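Long-range contacts in neutral ceramidase (Pseudomonas aeruginosa, PDB 2ZWS), which hydrolyses the N-acyl linkage of ceramides to sphingosine and free fatty acid, using a zinc ion, and also catalyses the reverse synthesis: residues Pro610-Arg616 / Ser635-Val641; Arg419-Val424 / Tyr475-Val480; Gly511-Asp515 / Asn620-Phe624; Leu3-Gly8 / Ala44-Ala50. All blocks are in the same frame, centred on the assembly; numbering follows the deposited sequence.

Contact 1: residues Pro610-Arg616 / Ser635-Val641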
# COMPACT_ATOMS: atom_id res chain seq x y z
N PRO A 610 30.24 18.98 -5.61
CA PRO A 610 30.87 19.22 -6.90
C PRO A 610 31.86 18.11 -7.22
O PRO A 610 32.46 17.53 -6.31
CB PRO A 610 31.62 20.54 -6.69
CG PRO A 610 30.86 21.23 -5.61
CD PRO A 610 30.37 20.14 -4.70
N GLY A 611 32.01 17.78 -8.50
CA GLY A 611 32.92 16.72 -8.93
C GLY A 611 32.45 16.01 -10.18
O GLY A 611 31.64 16.54 -10.94
N HIS A 612 32.97 14.81 -10.40
CA HIS A 612 32.66 14.02 -11.59
C HIS A 612 31.79 12.81 -11.27
O HIS A 612 32.00 12.12 -10.26
CB HIS A 612 33.95 13.63 -12.30
CG HIS A 612 34.70 14.80 -12.85
ND1 HIS A 612 35.65 15.49 -12.13
CD2 HIS A 612 34.59 15.45 -14.04
CE1 HIS A 612 36.11 16.49 -12.86
NE2 HIS A 612 35.48 16.49 -14.02
N TYR A 613 30.81 12.57 -12.15
CA TYR A 613 29.81 11.54 -11.96
C TYR A 613 29.56 10.80 -13.26
O TYR A 613 29.85 11.32 -14.34
CB TYR A 613 28.49 12.19 -11.52
CG TYR A 613 28.52 12.83 -10.15
CD1 TYR A 613 28.01 12.15 -9.05
CD2 TYR A 613 29.02 14.13 -9.96
CE1 TYR A 613 28.02 12.71 -7.78
CE2 TYR A 613 29.05 14.71 -8.69
CZ TYR A 613 28.54 13.99 -7.60
OH TYR A 613 28.54 14.53 -6.33
N TYR A 614 29.01 9.59 -13.18
CA TYR A 614 28.44 8.97 -14.37
C TYR A 614 27.22 8.16 -14.00
O TYR A 614 26.93 7.97 -12.82
CB TYR A 614 29.48 8.12 -15.11
CG TYR A 614 29.98 6.89 -14.38
CD1 TYR A 614 31.13 6.94 -13.56
CD2 TYR A 614 29.35 5.66 -14.54
CE1 TYR A 614 31.59 5.80 -12.92
CE2 TYR A 614 29.82 4.52 -13.92
CZ TYR A 614 30.94 4.60 -13.10
OH TYR A 614 31.40 3.46 -12.48
N ILE A 615 26.48 7.69 -15.00
CA ILE A 615 25.28 6.90 -14.74
C ILE A 615 25.46 5.49 -15.32
O ILE A 615 25.89 5.33 -16.46
CB ILE A 615 24.01 7.62 -15.29
CG1 ILE A 615 23.73 8.89 -14.47
CG2 ILE A 615 22.79 6.68 -15.29
CD1 ILE A 615 22.67 9.81 -15.04
N ARG A 616 25.18 4.48 -14.50
CA ARG A 616 25.21 3.09 -14.92
C ARG A 616 23.78 2.53 -15.03
O ARG A 616 22.93 2.79 -14.15
CB ARG A 616 26.05 2.27 -13.95
CG ARG A 616 26.27 0.84 -14.34
CD ARG A 616 27.42 0.23 -13.56
NE ARG A 616 27.56 -1.19 -13.88
CZ ARG A 616 28.51 -1.98 -13.39
NH1 ARG A 616 28.55 -3.25 -13.74
NH2 ARG A 616 29.40 -1.49 -12.54
N SER A 635 27.41 2.01 -19.15
CA SER A 635 27.75 3.19 -18.36
C SER A 635 27.97 4.39 -19.27
O SER A 635 28.55 4.23 -20.35
CB SER A 635 28.99 2.95 -17.52
OG SER A 635 28.72 2.07 -16.44
N THR A 636 27.48 5.56 -18.86
CA THR A 636 27.72 6.79 -19.62
C THR A 636 29.15 7.26 -19.41
O THR A 636 29.86 6.81 -18.50
CB THR A 636 26.77 7.97 -19.23
OG1 THR A 636 27.09 8.44 -17.91
CG2 THR A 636 25.31 7.56 -19.28
N ARG A 637 29.58 8.18 -20.27
CA ARG A 637 30.80 8.93 -19.99
C ARG A 637 30.57 9.78 -18.74
O ARG A 637 29.43 10.00 -18.33
CB ARG A 637 31.15 9.82 -21.19
CG ARG A 637 30.18 10.94 -21.42
CD ARG A 637 30.51 11.66 -22.70
NE ARG A 637 29.60 12.78 -22.91
CZ ARG A 637 29.35 13.31 -24.09
NH1 ARG A 637 29.92 12.81 -25.18
NH2 ARG A 637 28.51 14.33 -24.19
N SER A 638 31.65 10.24 -18.11
CA SER A 638 31.49 11.13 -16.96
C SER A 638 30.98 12.53 -17.34
O SER A 638 31.13 12.98 -18.48
CB SER A 638 32.80 11.24 -16.17
OG SER A 638 33.73 12.01 -16.92
N PHE A 639 30.37 13.19 -16.36
CA PHE A 639 29.98 14.60 -16.45
C PHE A 639 30.36 15.28 -15.14
O PHE A 639 30.59 14.59 -14.13
CB PHE A 639 28.47 14.77 -16.75
CG PHE A 639 27.57 14.12 -15.72
CD1 PHE A 639 27.21 12.79 -15.85
CD2 PHE A 639 27.07 14.85 -14.64
CE1 PHE A 639 26.39 12.17 -14.91
CE2 PHE A 639 26.23 14.23 -13.69
CZ PHE A 639 25.89 12.91 -13.84
N GLU A 640 30.46 16.61 -15.16
CA GLU A 640 30.87 17.36 -13.98
C GLU A 640 29.69 18.09 -13.36
O GLU A 640 28.91 18.74 -14.06
CB GLU A 640 31.95 18.38 -14.34
CG GLU A 640 32.59 19.03 -13.10
CD GLU A 640 33.79 19.90 -13.43
OE1 GLU A 640 34.25 19.91 -14.59
OE2 GLU A 640 34.27 20.58 -12.50
N VAL A 641 29.58 17.99 -12.04
CA VAL A 641 28.68 18.87 -11.33
C VAL A 641 29.51 20.02 -10.77
O VAL A 641 30.49 19.80 -10.04
CB VAL A 641 27.91 18.15 -10.20
CG1 VAL A 641 27.05 19.15 -9.44
CG2 VAL A 641 27.03 17.02 -10.78
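F639 holds CG between its backbone N and carbonyl carbon (chi1 58°), which swings the ring back over the neighbouring strand. The backbone pairing brings CB of Y613 over one face of that ring, a CH-pi contact 3.9 Å from CB to the F639 centroid. The Y613 ring itself, with CG beside the backbone N (chi1 -67°), is turned against V641, whose CG2 comes within 3.6 Å of CD2 of Y613. At the other end of the contact, OG1 of T636 takes the amide of I615 in place of a main-chain acceptor. The bond is almost in line (I615 N to T636 OG1 3.1 Å), and OG1 passes its own hydrogen to O of R637, 2.8 Å from OG1. One hydroxyl thus closes the step in which the antiparallel register slips by one residue between Y613 and R616. Past the slip, T636 N bonds to I615 O at 2.9 Å, and R616 and S635 form a non-hydrogen-bonded pair; before it, Y613 and F639 form a hydrogen-bonded pair, as do G611 and V641. On the face bearing H612, CG of E640 lies over the imidazole. The two segments belong to the beta hairpin 611-622/629-642 of the C-terminal beta-sandwich. Strand 560-566 flanks it beside 611-622 and strand 533-535 beside 629-642, while I615, T636 and F639 face the opposing sheet, where V540, V542, I600 and W602 receive them; Y534 adds a further ring against F639.

Contact 2: residues Arg419-Val424 / Tyr475-Val480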
# COMPACT_ATOMS: atom_id res chain seq x y z
N ARG A 419 -17.22 5.40 14.08
CA ARG A 419 -18.25 4.68 14.87
C ARG A 419 -17.71 3.36 15.45
O ARG A 419 -18.01 2.98 16.59
CB ARG A 419 -19.49 4.43 14.03
CG ARG A 419 -20.39 5.66 13.93
CD ARG A 419 -21.63 5.29 13.17
NE ARG A 419 -22.33 6.46 12.66
CZ ARG A 419 -23.37 6.38 11.85
NH1 ARG A 419 -23.96 7.49 11.41
NH2 ARG A 419 -23.82 5.18 11.49
N ILE A 420 -16.90 2.66 14.66
CA ILE A 420 -16.33 1.39 15.12
C ILE A 420 -15.30 1.65 16.23
O ILE A 420 -15.33 1.00 17.26
CB ILE A 420 -15.73 0.59 13.97
CG1 ILE A 420 -16.85 0.20 12.99
CG2 ILE A 420 -15.03 -0.66 14.51
CD1 ILE A 420 -16.39 -0.48 11.71
N ARG A 421 -14.45 2.64 16.02
CA ARG A 421 -13.48 3.05 17.03
C ARG A 421 -14.15 3.35 18.37
O ARG A 421 -13.72 2.85 19.41
CB ARG A 421 -12.75 4.28 16.53
CG ARG A 421 -11.27 4.25 16.75
CD ARG A 421 -10.73 5.63 16.51
NE ARG A 421 -10.96 6.09 15.14
CZ ARG A 421 -10.81 7.35 14.73
NH1 ARG A 421 -10.46 8.33 15.57
NH2 ARG A 421 -11.01 7.64 13.44
N ARG A 422 -15.21 4.16 18.33
CA ARG A 422 -15.98 4.53 19.54
C ARG A 422 -16.54 3.30 20.23
O ARG A 422 -16.50 3.19 21.46
CB ARG A 422 -17.14 5.45 19.17
CG ARG A 422 -16.74 6.86 18.84
CD ARG A 422 -17.92 7.66 18.30
NE ARG A 422 -17.49 9.02 18.04
CZ ARG A 422 -18.14 9.90 17.29
NH1 ARG A 422 -19.27 9.56 16.67
NH2 ARG A 422 -17.63 11.11 17.14
N ALA A 423 -17.12 2.40 19.43
CA ALA A 423 -17.79 1.22 19.98
C ALA A 423 -16.77 0.29 20.64
O ALA A 423 -17.01 -0.25 21.72
CB ALA A 423 -18.56 0.52 18.90
N VAL A 424 -15.63 0.11 19.98
CA VAL A 424 -14.55 -0.71 20.51
C VAL A 424 -13.93 -0.08 21.76
O VAL A 424 -13.70 -0.79 22.76
CB VAL A 424 -13.50 -1.01 19.44
CG1 VAL A 424 -12.18 -1.59 20.06
CG2 VAL A 424 -14.09 -1.95 18.38
N TYR A 475 -19.59 -4.79 10.34
CA TYR A 475 -18.20 -4.62 10.82
C TYR A 475 -18.17 -4.14 12.26
O TYR A 475 -17.33 -4.58 13.04
CB TYR A 475 -17.45 -3.65 9.93
CG TYR A 475 -16.91 -4.25 8.66
CD1 TYR A 475 -15.79 -5.09 8.68
CD2 TYR A 475 -17.48 -3.94 7.42
CE1 TYR A 475 -15.28 -5.63 7.51
CE2 TYR A 475 -16.97 -4.44 6.24
CZ TYR A 475 -15.85 -5.29 6.29
OH TYR A 475 -15.29 -5.80 5.14
N GLN A 476 -19.10 -3.26 12.65
CA GLN A 476 -19.08 -2.77 14.01
C GLN A 476 -19.37 -3.93 14.98
O GLN A 476 -18.67 -4.08 15.99
CB GLN A 476 -20.10 -1.64 14.20
CG GLN A 476 -19.95 -0.89 15.50
CD GLN A 476 -20.59 0.48 15.45
OE1 GLN A 476 -20.39 1.24 14.49
NE2 GLN A 476 -21.35 0.83 16.49
N GLN A 477 -20.35 -4.75 14.66
CA GLN A 477 -20.67 -5.92 15.48
C GLN A 477 -19.47 -6.86 15.60
O GLN A 477 -19.15 -7.32 16.69
CB GLN A 477 -21.80 -6.70 14.84
CG GLN A 477 -22.12 -8.01 15.52
CD GLN A 477 -23.32 -8.66 14.91
OE1 GLN A 477 -23.22 -9.67 14.22
NE2 GLN A 477 -24.47 -8.04 15.12
N LEU A 478 -18.82 -7.13 14.46
CA LEU A 478 -17.69 -8.05 14.44
C LEU A 478 -16.53 -7.56 15.31
O LEU A 478 -15.94 -8.34 16.08
CB LEU A 478 -17.23 -8.28 13.00
CG LEU A 478 -18.23 -9.03 12.12
CD1 LEU A 478 -17.79 -9.02 10.67
CD2 LEU A 478 -18.48 -10.45 12.59
N PHE A 479 -16.19 -6.28 15.16
CA PHE A 479 -15.14 -5.70 15.99
C PHE A 479 -15.50 -5.58 17.46
O PHE A 479 -14.65 -5.78 18.34
CB PHE A 479 -14.66 -4.37 15.40
CG PHE A 479 -13.70 -4.54 14.25
CD1 PHE A 479 -12.41 -5.03 14.49
CD2 PHE A 479 -14.06 -4.21 12.93
CE1 PHE A 479 -11.50 -5.20 13.45
CE2 PHE A 479 -13.10 -4.38 11.87
CZ PHE A 479 -11.82 -4.88 12.16
N VAL A 480 -16.75 -5.22 17.77
CA VAL A 480 -17.14 -5.15 19.18
C VAL A 480 -17.08 -6.54 19.82
O VAL A 480 -16.52 -6.70 20.92
CB VAL A 480 -18.53 -4.50 19.35
CG1 VAL A 480 -19.10 -4.78 20.76
CG2 VAL A 480 -18.39 -3.01 19.12
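Q476 reaches across to helix 414-428, its chain extended with CG anti to the backbone N (chi1 -168°), and nearly every atom of it finds a partner on 419-424. CB lies 3.9 Å from CG1 of I420, the two side chains running past each other in opposite directions. CG sits over the small methyl of A423, 3.9 Å from its CB. CD is 3.8 Å from the carbonyl O of R419. At the tip the amide divides its contacts: OE1 touches CB of R419 at 3.3 Å, while NE2 rests 3.7 Å from CB of A423. The polar partner of OE1 lies elsewhere, in the amide of Q472 one turn earlier on the same helix. Helices 414-428 and 471-488 run roughly parallel, their local axes 29° apart and 9.2 Å at closest approach, and the pair forms a helical layer packed on the sheet containing strands 392-400 and 403-407. Toward that sheet the contact is made mainly by apolar side chains. CG2 of I420 packs on CB of F479, CD1 of I420 reaches CB of Y475, and CG2 of V424 also meets the F479 CB, with L406 beneath I420, V424 and F479. One turn along from Q476, CG2 of V480 presses on CB of A423 at 3.5 Å. R419 sends its guanidinium away from the helix pair, to salt bridges with E453 and D170.

Contact 3: residues Gly511-Asp515 / Asn620-Phe624. With FMT (formic acid), chain F.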
# COMPACT_ATOMS: atom_id res chain seq x y z
N GLY A 511 3.07 -11.52 -22.44
CA GLY A 511 4.37 -11.33 -21.82
C GLY A 511 5.41 -10.88 -22.82
O GLY A 511 5.09 -10.34 -23.89
N VAL A 512 6.67 -11.16 -22.51
CA VAL A 512 7.79 -10.78 -23.36
C VAL A 512 8.05 -11.89 -24.36
O VAL A 512 8.36 -13.01 -23.97
CB VAL A 512 9.07 -10.59 -22.52
CG1 VAL A 512 10.20 -10.07 -23.40
CG2 VAL A 512 8.82 -9.64 -21.33
N VAL A 513 7.92 -11.57 -25.65
CA VAL A 513 8.24 -12.51 -26.74
C VAL A 513 9.76 -12.66 -26.82
O VAL A 513 10.30 -13.78 -26.75
CB VAL A 513 7.68 -12.00 -28.09
CG1 VAL A 513 8.11 -12.88 -29.26
CG2 VAL A 513 6.15 -11.87 -28.02
N ALA A 514 10.47 -11.53 -26.94
CA ALA A 514 11.92 -11.53 -27.01
C ALA A 514 12.40 -10.08 -27.10
O ALA A 514 11.60 -9.16 -27.38
CB ALA A 514 12.40 -12.32 -28.23
N ASP A 515 13.69 -9.90 -26.82
CA ASP A 515 14.36 -8.61 -26.99
C ASP A 515 15.45 -8.70 -28.04
O ASP A 515 16.17 -9.71 -28.12
CB ASP A 515 15.04 -8.18 -25.69
CG ASP A 515 14.08 -8.08 -24.52
OD1 ASP A 515 13.34 -7.09 -24.45
OD2 ASP A 515 14.08 -8.99 -23.68
N ASN A 620 17.90 -6.55 -18.30
CA ASN A 620 17.89 -7.97 -18.66
C ASN A 620 17.21 -8.13 -20.00
O ASN A 620 16.24 -7.42 -20.30
CB ASN A 620 17.17 -8.81 -17.58
CG ASN A 620 17.81 -8.68 -16.21
OD1 ASN A 620 17.56 -7.71 -15.50
ND2 ASN A 620 18.69 -9.65 -15.84
N ALA A 621 17.73 -9.05 -20.81
CA ALA A 621 17.18 -9.28 -22.14
C ALA A 621 16.84 -10.75 -22.38
O ALA A 621 17.51 -11.63 -21.85
CB ALA A 621 18.17 -8.80 -23.20
N LYS A 622 15.80 -11.01 -23.17
CA LYS A 622 15.34 -12.39 -23.46
C LYS A 622 15.65 -12.79 -24.92
O LYS A 622 15.34 -12.03 -25.86
CB LYS A 622 13.82 -12.50 -23.24
CG LYS A 622 13.25 -13.93 -23.41
CD LYS A 622 11.72 -13.89 -23.34
CE LYS A 622 11.12 -15.25 -23.61
NZ LYS A 622 9.65 -15.28 -23.25
N ASN A 623 16.27 -13.96 -25.10
CA ASN A 623 16.56 -14.51 -26.45
C ASN A 623 15.33 -15.23 -27.01
O ASN A 623 14.77 -16.09 -26.33
CB ASN A 623 17.72 -15.48 -26.34
CG ASN A 623 18.22 -16.00 -27.71
OD1 ASN A 623 17.57 -16.83 -28.36
ND2 ASN A 623 19.39 -15.53 -28.11
N PHE A 624 14.89 -14.90 -28.23
CA PHE A 624 13.66 -15.49 -28.78
C PHE A 624 13.75 -17.01 -28.93
O PHE A 624 12.79 -17.75 -28.62
CB PHE A 624 13.35 -14.90 -30.16
CG PHE A 624 12.12 -15.49 -30.83
CD1 PHE A 624 10.83 -15.17 -30.39
CD2 PHE A 624 12.25 -16.34 -31.92
CE1 PHE A 624 9.69 -15.72 -31.02
CE2 PHE A 624 11.13 -16.90 -32.54
CZ PHE A 624 9.85 -16.58 -32.10
C FMT F . 4.42 -14.42 -24.01
O1 FMT F . 3.59 -13.87 -24.73
O2 FMT F . 5.36 -15.12 -24.40
O HOH W 1 15.74 -12.44 -29.52
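D515 and K622 clasp each other through two hydrogen bonds at the tight end of the contact. D515 N gives its hydrogen almost straight to K622 O (2.9 Å, 175° at the hydrogen), and K622 N returns one to D515 OD2 at 2.7 Å, using the anti lone pair of that oxygen. CB of A621 packs on CB of D515 beside this ring of bonds. The lysine then runs extended alongside the loop, and NZ donates to V512 O at 2.7 Å, nearly straight onto the carbonyl. The other side is more open to solvent, with V513 and F624 exposed and a water linking D515 O to F624 N. Even here A514 CB comes within 3.4 Å of F624 CB, and the F624 ring turns its edge to A514 CB and to CG1 of V513. At the G511 end, a formic acid, probably from the crystallisation liquor, accepts a weak hydrogen bond from G511 N. Loop 511-515 is thereby pinned to the end of strand 611-622, where the segment required for correct folding and localization begins. The D515 carboxylate is buried but takes further N-H groups from N551 on OD2 and H548 on OD1, which would favour its ionised form.

Contact 4: residues Leu3-Gly8 / Ala44-Ala50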
# COMPACT_ATOMS: atom_id res chain seq x y z
N LEU A 3 14.18 -3.46 30.05
CA LEU A 3 13.24 -2.90 29.06
C LEU A 3 12.01 -3.76 28.81
O LEU A 3 12.10 -4.99 28.78
CB LEU A 3 13.99 -2.56 27.77
CG LEU A 3 14.98 -1.40 27.93
CD1 LEU A 3 16.04 -1.42 26.84
CD2 LEU A 3 14.28 -0.06 27.97
N PRO A 4 10.84 -3.10 28.64
CA PRO A 4 9.56 -3.83 28.59
C PRO A 4 9.31 -4.66 27.32
O PRO A 4 8.57 -5.65 27.36
CB PRO A 4 8.51 -2.72 28.72
CG PRO A 4 9.20 -1.47 28.27
CD PRO A 4 10.66 -1.64 28.57
N TYR A 5 9.92 -4.24 26.21
CA TYR A 5 9.67 -4.88 24.92
C TYR A 5 10.97 -5.17 24.21
O TYR A 5 12.02 -4.62 24.57
CB TYR A 5 8.79 -3.98 24.03
CG TYR A 5 7.44 -3.67 24.62
CD1 TYR A 5 7.15 -2.41 25.12
CD2 TYR A 5 6.44 -4.65 24.68
CE1 TYR A 5 5.91 -2.12 25.68
CE2 TYR A 5 5.21 -4.38 25.25
CZ TYR A 5 4.94 -3.11 25.74
OH TYR A 5 3.71 -2.82 26.28
N ARG A 6 10.89 -6.03 23.20
CA ARG A 6 11.91 -6.06 22.17
C ARG A 6 11.19 -5.70 20.89
O ARG A 6 10.00 -6.01 20.72
CB ARG A 6 12.53 -7.44 22.06
CG ARG A 6 13.36 -7.83 23.27
CD ARG A 6 13.84 -9.27 23.14
NE ARG A 6 12.74 -10.24 23.26
CZ ARG A 6 12.36 -10.80 24.40
NH1 ARG A 6 12.96 -10.49 25.55
NH2 ARG A 6 11.36 -11.67 24.40
N PHE A 7 11.88 -5.03 19.98
CA PHE A 7 11.27 -4.83 18.64
C PHE A 7 12.29 -5.09 17.55
O PHE A 7 13.50 -5.03 17.81
CB PHE A 7 10.65 -3.43 18.47
CG PHE A 7 11.60 -2.30 18.69
CD1 PHE A 7 12.50 -1.93 17.69
CD2 PHE A 7 11.59 -1.60 19.90
CE1 PHE A 7 13.39 -0.87 17.91
CE2 PHE A 7 12.48 -0.55 20.12
CZ PHE A 7 13.39 -0.21 19.13
N GLY A 8 11.80 -5.39 16.34
CA GLY A 8 12.68 -5.57 15.21
C GLY A 8 12.08 -4.88 14.03
O GLY A 8 10.85 -4.96 13.83
N ALA A 44 8.24 -3.99 8.07
CA ALA A 44 7.77 -4.91 9.10
C ALA A 44 8.23 -4.49 10.47
O ALA A 44 9.41 -4.09 10.65
CB ALA A 44 8.28 -6.33 8.83
N PHE A 45 7.32 -4.64 11.44
CA PHE A 45 7.59 -4.22 12.82
C PHE A 45 7.21 -5.40 13.69
O PHE A 45 6.03 -5.71 13.85
CB PHE A 45 6.72 -3.01 13.20
CG PHE A 45 6.98 -1.80 12.35
CD1 PHE A 45 6.49 -1.74 11.04
CD2 PHE A 45 7.78 -0.75 12.82
CE1 PHE A 45 6.74 -0.62 10.24
CE2 PHE A 45 8.03 0.38 12.02
CZ PHE A 45 7.51 0.44 10.74
N VAL A 46 8.24 -6.07 14.19
CA VAL A 46 8.03 -7.19 15.11
C VAL A 46 8.10 -6.65 16.51
O VAL A 46 9.05 -5.92 16.82
CB VAL A 46 9.16 -8.28 14.93
CG1 VAL A 46 8.98 -9.37 15.95
CG2 VAL A 46 9.09 -8.87 13.54
N ILE A 47 7.12 -6.99 17.35
CA ILE A 47 7.13 -6.54 18.74
C ILE A 47 6.98 -7.74 19.65
O ILE A 47 6.14 -8.59 19.42
CB ILE A 47 5.95 -5.56 19.03
CG1 ILE A 47 5.95 -4.41 18.03
CG2 ILE A 47 6.02 -5.04 20.49
CD1 ILE A 47 4.66 -3.60 18.08
N GLU A 48 7.81 -7.81 20.68
CA GLU A 48 7.74 -8.92 21.63
C GLU A 48 7.66 -8.38 23.03
O GLU A 48 8.33 -7.40 23.37
CB GLU A 48 9.00 -9.76 21.60
CG GLU A 48 9.37 -10.42 20.33
CD GLU A 48 10.30 -11.61 20.57
OE1 GLU A 48 11.26 -11.51 21.38
OE2 GLU A 48 10.07 -12.65 19.93
N GLU A 49 6.86 -9.03 23.85
CA GLU A 49 6.76 -8.63 25.24
C GLU A 49 7.92 -9.31 25.94
O GLU A 49 8.11 -10.51 25.79
CB GLU A 49 5.41 -9.09 25.80
CG GLU A 49 4.85 -8.23 26.91
CD GLU A 49 3.64 -8.86 27.58
OE1 GLU A 49 2.87 -9.63 26.91
OE2 GLU A 49 3.47 -8.59 28.79
N ALA A 50 8.73 -8.57 26.67
CA ALA A 50 9.82 -9.22 27.38
C ALA A 50 9.25 -10.22 28.44
O ALA A 50 9.95 -11.12 28.86
CB ALA A 50 10.75 -8.18 28.01
O HOH W 2 10.78 -13.03 26.69
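The guanidinium of R6 meets E48 edge-on, with OE1 close to its plane, while the carboxylate plane is turned 75° from it. R6 NE reaches E48 OE1 at 2.7 Å nearly along the C-O axis, and R6 NH2 comes to the same oxygen from above the carboxylate plane at 3.0 Å; in this salt bridge both nitrogens grip the single oxygen OE1, from the NE side of the guanidinium. A bend at chi3 of R6 (-70°) brings the group over 44-50. Water 2, also at the guanidinium edge, joins R6 NH2 to A50 O. The Y5 ring has E48 O at its edge, in plane, and I47 CG2 and E49 CA approach it obliquely. Both oxygens of E48 are engaged, OE1 by R6 and a glycerol, probably from the crystallisation liquor, and OE2 by R55, a setting that would be expected to favour the ionised form of this buried carboxylate. The strands pair antiparallel: R6 and E48 bond in both directions (R6 N to E48 O 2.9 Å, E48 N to R6 O 2.8 Å), and G8 and V46 do likewise. Just past the paired strands, A50 N bonds to P4 O at 3.0 Å. In the large mixed sheet of the N-terminal region, strand 142-152 runs along 5-13 and strand 55-61 along 41-49. A44 and V46 face helix 120-138, while F7 and F45 meet F187 of strand 181-189.

Overall arrangement
Contacts 2 and 4 belong to the N-terminal catalytic region, their centres about 27 Å apart; contacts 1 and 3 to the C-terminal beta-sandwich. These two share strand 611-622, centres about 30 Å apart. Contacts 1 and 2 are on opposite sides of the chain's centre, about 57 Å between centres. Zinc lies about 14 Å from the side chain of Y475 in contact 2, and the side chains of F45 in contact 4 and N60, inferred to bind substrate, are about 5 Å apart. In contact 1 the I615 side chain is about 11 Å from magnesium, whose ligands come from both regions, H37 from the N-terminal one and D579, D581 and T584 from the C-terminal one, so it bridges them.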